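Local coordinates for hypoxic response protein 1 (Mycobacterium tuberculosis, PDB 1Y5H) that is a secreted, homodimeric CBS-domain protein of unknown function that is made in response to hypoxia and, unlike some CBS relatives, does not seem to bind AMP, at residues M54-D57 with R58-V61; I119-E122 with A123-A126. All coordinates share one frame; numbering follows the deposited sequence.

Contact 1 (M54-D57 with R58-V61); sequences MLTD and RDIV
Asp-59 reaches back from the first turn of helix 57-65 to the end of strand 51-56, with contacts at every atom of its side chain. CB lies 3.2 Å from Thr-56 O and also touches the methyl CD1 of Leu-55. The next atom, CG, sits beside the backbone N because chi1 is -79°, which sets the carboxylate beside Thr-56 and brings CG within 3.0 Å of Thr-56 OG1. At the tip, OD2 accepts from Thr-56 N at 3.1 Å; the bond is fairly straight, but the N-H arrives from above the carboxylate plane, 50° out of it. A water bridges OD2 and Met-54 O, at 2.8 Å from the latter; it has more acceptors around it than protons, so not all these contacts can be bonds at once.

Thr-56 returns the favour. Its OG1 stands between its own N and carbonyl carbon (chi1 66°), within reach of the helix's first amides, and receives Asp-59 N at 3.0 Å. The two reciprocal bonds make a capping box with Thr-56 as N-cap, while Ile-60 N closes the first helical turn on Thr-56 O. On the apolar side, Leu-55 CD2 meets Ile-60 CD1 at 4.1 Å, the two side chains crossing at about a right angle, with Met-34 of helix 27-37 against both. Asp-57 bends its OD2 back to Arg-58 N in a weak bond, but its stronger partner is Arg-58 of the second subunit, and the salt bridge is exchanged in both directions across the dimer.

The chemistry implies that a carboxylate beside a helix N-terminus, probably favoured there by the helix dipole, helps to hold the strand-to-helix turn, while Asp-57 and Arg-58, just before it, join the subunits.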
loop_
_atom_site.group_PDB
_atom_site.type_symbol
_atom_site.label_atom_id
_atom_site.label_comp_id
_atom_site.label_asym_id
_atom_site.label_seq_id
_atom_site.Cartn_x
_atom_site.Cartn_y
_atom_site.Cartn_z
HETATM N N MSE A 54 -1.283 5.670 -13.493
HETATM C CA MSE A 54 -0.723 4.624 -12.644
HETATM C C MSE A 54 -1.796 4.210 -11.646
HETATM O O MSE A 54 -2.559 5.049 -11.154
HETATM C CB MSE A 54 0.497 5.130 -11.867
HETATM C CG MSE A 54 1.748 5.414 -12.692
HETATM SE SE MSE A 54 2.607 3.839 -13.409
HETATM C CE MSE A 54 3.241 3.030 -11.787
ATOM N N LEU A 55 -1.856 2.916 -11.360
ATOM C CA LEU A 55 -2.813 2.378 -10.402
ATOM C C LEU A 55 -2.007 1.739 -9.281
ATOM O O LEU A 55 -1.135 0.915 -9.541
ATOM C CB LEU A 55 -3.689 1.306 -11.059
ATOM C CG LEU A 55 -4.726 0.661 -10.126
ATOM C CD1 LEU A 55 -5.835 1.661 -9.827
ATOM C CD2 LEU A 55 -5.298 -0.597 -10.774
ATOM N N THR A 56 -2.293 2.112 -8.036
ATOM C CA THR A 56 -1.574 1.538 -6.908
ATOM C C THR A 56 -2.477 0.609 -6.111
ATOM O O THR A 56 -3.705 0.643 -6.248
ATOM C CB THR A 56 -1.043 2.624 -5.949
ATOM O OG1 THR A 56 -2.146 3.305 -5.332
ATOM C CG2 THR A 56 -0.180 3.627 -6.710
ATOM N N ASP A 57 -1.865 -0.227 -5.281
ATOM C CA ASP A 57 -2.642 -1.135 -4.463
ATOM C C ASP A 57 -3.544 -0.351 -3.516
ATOM O O ASP A 57 -4.708 -0.718 -3.325
ATOM C CB ASP A 57 -1.723 -2.100 -3.689
ATOM C CG ASP A 57 -0.546 -1.407 -2.996
ATOM O OD1 ASP A 57 0.326 -2.143 -2.492
ATOM O OD2 ASP A 57 -0.482 -0.160 -2.944
ATOM N N ARG A 58 -3.028 0.740 -2.948
ATOM C CA ARG A 58 -3.838 1.543 -2.042
ATOM C C ARG A 58 -5.010 2.178 -2.789
ATOM O O ARG A 58 -6.093 2.333 -2.223
ATOM C CB ARG A 58 -3.005 2.628 -1.353
ATOM C CG ARG A 58 -3.806 3.387 -0.314
ATOM C CD ARG A 58 -2.941 4.213 0.622
ATOM N NE ARG A 58 -3.766 4.968 1.566
ATOM C CZ ARG A 58 -4.393 4.444 2.616
ATOM N NH1 ARG A 58 -4.292 3.148 2.883
ATOM N NH2 ARG A 58 -5.141 5.218 3.394
ATOM N N ASP A 59 -4.798 2.535 -4.057
ATOM C CA ASP A 59 -5.864 3.125 -4.875
ATOM C C ASP A 59 -7.060 2.176 -4.930
ATOM O O ASP A 59 -8.206 2.593 -4.802
ATOM C CB ASP A 59 -5.411 3.341 -6.326
ATOM C CG ASP A 59 -4.560 4.579 -6.510
ATOM O OD1 ASP A 59 -4.504 5.426 -5.591
ATOM O OD2 ASP A 59 -3.959 4.706 -7.604
ATOM N N ILE A 60 -6.777 0.899 -5.160
ATOM C CA ILE A 60 -7.823 -0.112 -5.253
ATOM C C ILE A 60 -8.635 -0.174 -3.963
ATOM O O ILE A 60 -9.856 -0.303 -3.990
ATOM C CB ILE A 60 -7.216 -1.497 -5.553
ATOM C CG1 ILE A 60 -6.604 -1.486 -6.962
ATOM C CG2 ILE A 60 -8.286 -2.590 -5.426
ATOM C CD1 ILE A 60 -5.935 -2.798 -7.349
ATOM N N VAL A 61 -7.948 -0.060 -2.835
ATOM C CA VAL A 61 -8.617 -0.114 -1.542
ATOM C C VAL A 61 -9.365 1.173 -1.205
ATOM O O VAL A 61 -10.538 1.131 -0.830
ATOM C CB VAL A 61 -7.597 -0.396 -0.409
ATOM C CG1 VAL A 61 -8.285 -0.347 0.959
ATOM C CG2 VAL A 61 -6.953 -1.764 -0.613
HETATM O O HOH W 1 -2.079 6.061 -8.570
#

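Contact 2 (I119-E122 with A123-A126); sequences IVTE and ADIA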
loop_
_atom_site.group_PDB
_atom_site.type_symbol
_atom_site.label_atom_id
_atom_site.label_comp_id
_atom_site.label_asym_id
_atom_site.label_seq_id
_atom_site.Cartn_x
_atom_site.Cartn_y
_atom_site.Cartn_z
ATOM N N ILE A 119 9.620 1.467 -16.828
ATOM C CA ILE A 119 9.296 2.014 -15.513
ATOM C C ILE A 119 10.609 2.230 -14.771
ATOM O O ILE A 119 11.486 1.366 -14.792
ATOM C CB ILE A 119 8.432 1.027 -14.680
ATOM C CG1 ILE A 119 7.008 0.943 -15.243
ATOM C CG2 ILE A 119 8.422 1.456 -13.211
ATOM C CD1 ILE A 119 6.149 2.183 -15.006
ATOM N N VAL A 120 10.753 3.378 -14.117
ATOM C CA VAL A 120 11.965 3.644 -13.357
ATOM C C VAL A 120 11.599 3.773 -11.884
ATOM O O VAL A 120 10.639 4.458 -11.544
ATOM C CB VAL A 120 12.654 4.945 -13.815
ATOM C CG1 VAL A 120 13.872 5.211 -12.947
ATOM C CG2 VAL A 120 13.073 4.833 -15.265
ATOM N N THR A 121 12.348 3.102 -11.015
ATOM C CA THR A 121 12.080 3.180 -9.579
ATOM C C THR A 121 13.161 3.997 -8.891
ATOM O O THR A 121 14.233 4.223 -9.445
ATOM C CB THR A 121 12.055 1.789 -8.904
ATOM O OG1 THR A 121 13.391 1.277 -8.798
ATOM C CG2 THR A 121 11.202 0.824 -9.712
ATOM N N GLU A 122 12.872 4.431 -7.672
ATOM C CA GLU A 122 13.830 5.214 -6.913
ATOM C C GLU A 122 15.071 4.363 -6.663
ATOM O O GLU A 122 16.190 4.871 -6.663
ATOM C CB GLU A 122 13.204 5.656 -5.592
ATOM C CG GLU A 122 13.922 6.816 -4.945
ATOM C CD GLU A 122 13.123 7.435 -3.816
ATOM O OE1 GLU A 122 12.839 6.723 -2.829
ATOM O OE2 GLU A 122 12.780 8.633 -3.919
ATOM N N ALA A 123 14.867 3.063 -6.473
ATOM C CA ALA A 123 15.977 2.141 -6.236
ATOM C C ALA A 123 16.882 2.072 -7.463
ATOM O O ALA A 123 18.100 1.937 -7.337
ATOM C CB ALA A 123 15.446 0.759 -5.895
ATOM N N ASP A 124 16.286 2.154 -8.650
ATOM C CA ASP A 124 17.059 2.131 -9.885
ATOM C C ASP A 124 17.998 3.336 -9.913
ATOM O O ASP A 124 19.150 3.230 -10.327
ATOM C CB ASP A 124 16.141 2.186 -11.114
ATOM C CG ASP A 124 15.359 0.903 -11.324
ATOM O OD1 ASP A 124 15.932 -0.183 -11.104
ATOM O OD2 ASP A 124 14.177 0.983 -11.729
ATOM N N ILE A 125 17.495 4.486 -9.474
ATOM C CA ILE A 125 18.299 5.703 -9.450
ATOM C C ILE A 125 19.472 5.549 -8.485
ATOM O O ILE A 125 20.603 5.913 -8.809
ATOM C CB ILE A 125 17.442 6.928 -9.043
ATOM C CG1 ILE A 125 16.379 7.189 -10.116
ATOM C CG2 ILE A 125 18.326 8.155 -8.878
ATOM C CD1 ILE A 125 15.419 8.315 -9.783
ATOM N N ALA A 126 19.200 5.002 -7.305
ATOM C CA ALA A 126 20.241 4.803 -6.300
ATOM C C ALA A 126 21.344 3.870 -6.792
ATOM O O ALA A 126 22.525 4.081 -6.507
ATOM C CB ALA A 126 19.627 4.253 -5.019
#
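Thr-121 N gives its hydrogen to Asp-124 OD2 at 2.9 Å, a fairly straight bond that meets the anti side of the oxygen, 27° out of the carboxylate plane. In return Asp-124 N donates to Thr-121 OG1 at 3.0 Å. That hydroxyl is placed for it by a chi1 of 73°, which sets OG1 between the threonine's own N and carbonyl carbon; from there it also makes a weak bond to Asp-124 OD2. OD2 is thus approached by both the amide and the hydroxyl of Thr-121. The other oxygen, OD1, points to Arg-127, its salt-bridge partner one turn further on.

These reciprocal bonds form a capping box, Thr-121 being the N-cap where strand 115-121 of the second CBS repeat passes straight into helix 122-127. Ile-125 N to Thr-121 O, at 3.3 Å, and Ala-126 N to Glu-122 O then begin the regular helical bonding.

Around this polar core Ala-123 CB rests 3.6 Å from Thr-121 OG1. On the buried side Val-120 CG1 touches Asp-124 CB and lies 4.3 Å from Ile-125 CG1. Helix 93-103 covers both residues, with Met-96 on Val-120 and Leu-97 and Met-100 on Ile-125, while Ile-13 of helix 10-13 packs against the pair.

How the contacts relate
Contacts 1 and 2 hold corresponding places in the two CBS repeats, each where a strand turns directly into a helix. Their centres are 20 Å apart, yet they touch through the strands: the selenium SE of Met-54 packs 4.2 Å from Ile-119 CD1, and both side chains also rest on Arg-107 and Pro-109. The surroundings differ, since contact 1 faces the second subunit whereas contact 2 is touched by no other chain of the dimer. Of the two histidines inferred by similarity to bind zinc, His-128 has its side chain about 5 Å from that of Asp-124, while that of His-103 is about 9 Å from that of Met-54, too far to touch.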